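PDB 4GBJ: 6-phosphogluconate dehydrogenase NAD-binding from Dyadobacter fermentans, which probably acts as an NAD- or NADP-binding oxidoreductase of the 6-phosphogluconate and 3-hydroxyisobutyrate dehydrogenase type. Local coordinates for residues 235-240 / 277-282. Numbering follows the deposited sequence.
Sequences AFRFPL and RENLDW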
# COMPACT_ATOMS: atom_id res chain seq x y z
N ALA B 235 -8.40 -7.43 16.51
CA ALA B 235 -9.25 -7.78 15.36
C ALA B 235 -8.84 -9.13 14.81
O ALA B 235 -9.71 -9.93 14.49
CB ALA B 235 -9.13 -6.72 14.27
N PHE B 236 -7.50 -9.41 14.73
CA PHE B 236 -6.94 -10.70 14.29
C PHE B 236 -5.72 -10.99 15.20
O PHE B 236 -4.79 -10.17 15.24
CB PHE B 236 -6.56 -10.55 12.80
CG PHE B 236 -6.35 -11.82 12.01
CD1 PHE B 236 -7.37 -12.75 11.87
CD2 PHE B 236 -5.15 -12.04 11.31
CE1 PHE B 236 -7.18 -13.91 11.12
CE2 PHE B 236 -4.98 -13.19 10.54
CZ PHE B 236 -6.00 -14.11 10.45
N ARG B 237 -5.73 -12.09 15.96
CA ARG B 237 -4.67 -12.35 16.95
C ARG B 237 -3.32 -12.52 16.31
O ARG B 237 -3.22 -13.08 15.23
CB ARG B 237 -4.99 -13.54 17.87
CG ARG B 237 -4.42 -13.31 19.26
CD ARG B 237 -5.14 -14.10 20.34
NE ARG B 237 -4.26 -14.30 21.50
CZ ARG B 237 -3.29 -15.21 21.57
NH1 ARG B 237 -3.07 -16.04 20.57
NH2 ARG B 237 -2.54 -15.30 22.66
N PHE B 238 -2.27 -12.02 16.97
CA PHE B 238 -0.90 -11.92 16.41
C PHE B 238 -0.36 -13.23 15.83
O PHE B 238 0.11 -13.23 14.68
CB PHE B 238 0.06 -11.36 17.47
CG PHE B 238 1.42 -10.92 17.03
CD1 PHE B 238 1.62 -9.63 16.56
CD2 PHE B 238 2.54 -11.73 17.26
CE1 PHE B 238 2.88 -9.21 16.15
CE2 PHE B 238 3.81 -11.29 16.90
CZ PHE B 238 3.98 -10.03 16.32
N PRO B 239 -0.45 -14.35 16.54
CA PRO B 239 0.09 -15.60 15.98
C PRO B 239 -0.58 -15.97 14.65
O PRO B 239 0.04 -16.65 13.84
CB PRO B 239 -0.18 -16.64 17.06
CG PRO B 239 -0.37 -15.86 18.31
CD PRO B 239 -1.02 -14.58 17.88
N LEU B 240 -1.83 -15.51 14.42
CA LEU B 240 -2.52 -15.82 13.17
C LEU B 240 -1.86 -15.11 11.96
O LEU B 240 -1.93 -15.63 10.87
CB LEU B 240 -4.03 -15.51 13.26
CG LEU B 240 -4.73 -16.29 14.34
CD1 LEU B 240 -6.18 -15.86 14.47
CD2 LEU B 240 -4.63 -17.81 14.13
N ARG B 277 4.27 -10.58 22.44
CA ARG B 277 3.20 -9.87 21.75
C ARG B 277 2.09 -10.76 21.22
O ARG B 277 1.24 -10.27 20.48
CB ARG B 277 3.82 -9.06 20.58
CG ARG B 277 4.73 -7.99 21.14
CD ARG B 277 5.25 -7.08 20.10
NE ARG B 277 6.16 -6.09 20.72
CZ ARG B 277 7.27 -5.61 20.17
NH1 ARG B 277 7.64 -6.00 18.96
NH2 ARG B 277 8.03 -4.76 20.85
N GLU B 278 2.03 -12.02 21.65
CA GLU B 278 1.00 -12.97 21.19
C GLU B 278 -0.46 -12.48 21.40
O GLU B 278 -1.33 -12.99 20.72
CB GLU B 278 1.14 -14.34 21.85
CG GLU B 278 1.03 -14.37 23.36
CD GLU B 278 2.30 -14.06 24.14
OE1 GLU B 278 3.32 -13.68 23.52
OE2 GLU B 278 2.25 -14.13 25.38
N ASN B 279 -0.75 -11.58 22.39
CA ASN B 279 -2.12 -11.14 22.64
C ASN B 279 -2.45 -9.83 21.94
O ASN B 279 -3.56 -9.33 22.09
CB ASN B 279 -2.38 -11.01 24.14
CG ASN B 279 -2.17 -12.31 24.82
OD1 ASN B 279 -2.73 -13.31 24.42
ND2 ASN B 279 -1.28 -12.36 25.79
N LEU B 280 -1.53 -9.27 21.16
CA LEU B 280 -1.84 -8.04 20.45
C LEU B 280 -2.48 -8.35 19.11
O LEU B 280 -2.46 -9.48 18.69
CB LEU B 280 -0.55 -7.23 20.25
CG LEU B 280 0.19 -6.83 21.56
CD1 LEU B 280 1.39 -5.95 21.22
CD2 LEU B 280 -0.70 -6.07 22.52
N ASP B 281 -3.01 -7.33 18.41
CA ASP B 281 -3.50 -7.48 17.06
C ASP B 281 -2.33 -7.79 16.12
O ASP B 281 -1.20 -7.32 16.35
CB ASP B 281 -4.21 -6.18 16.64
CG ASP B 281 -4.89 -6.31 15.33
OD1 ASP B 281 -5.91 -7.07 15.27
OD2 ASP B 281 -4.39 -5.73 14.32
N TRP B 282 -2.61 -8.44 15.01
CA TRP B 282 -1.58 -8.79 14.02
C TRP B 282 -0.92 -7.54 13.44
O TRP B 282 0.22 -7.64 13.04
CB TRP B 282 -2.15 -9.68 12.91
CG TRP B 282 -2.90 -8.93 11.86
CD1 TRP B 282 -4.04 -8.20 12.02
CD2 TRP B 282 -2.67 -9.02 10.45
NE1 TRP B 282 -4.49 -7.76 10.80
CE2 TRP B 282 -3.68 -8.26 9.81
CE3 TRP B 282 -1.70 -9.65 9.65
CZ2 TRP B 282 -3.75 -8.11 8.42
CZ3 TRP B 282 -1.74 -9.46 8.28
CH2 TRP B 282 -2.74 -8.67 7.68
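D281 turns one carboxylate oxygen onto two successive backbone amides of the facing loop. Its CG stands anti to the backbone N (chi1 -172°), and OD1 takes A235 N at 2.8 Å, from the anti side and 30° out of the carboxylate plane, together with F236 N at 2.9 Å, which comes nearly along the C-O axis in a straight bond. The second oxygen, OD2, accepts from the backbone N of G283, so both ends of the carboxylate are fixed. An alanine in place of D281 would probably leave the amides of A235 and F236 without their shared acceptor and the loop before helix 238-254 freer to shift. The backbones join directly at a single bridge, R237 with D281, where W282 N gives F236 O a 2.8 Å bond and F238 N reaches L280 O only weakly.

F236 and W282 form a T-shaped pair: the phenyl edge, led by CD2, points at the indole face, with planes at 82° and the phenyl centroid 5.2 Å from that of the five-membered ring. F238 is turned differently. R277 CB sits over the centre of its ring, a CH-pi contact 4.3 Å from the centroid, while D281 O lies in plane at the edge. R237, extended from CG to NE, lays its guanidinium under E278 O, which stands 3.1 Å above the centre of the plane without a hydrogen bond; NH2 instead bonds N279 OD1 at 2.7 Å, close to the guanidinium plane.

F238 and W282 both pack on F269 of helix 260-274, and W282 also touches helix 169-197. The contact thus joins the type I beta turn R277-L280 and the residues after it to the start of helix 238-254, within the all-helical C-terminal domain of the 3-hydroxyisobutyrate dehydrogenase family.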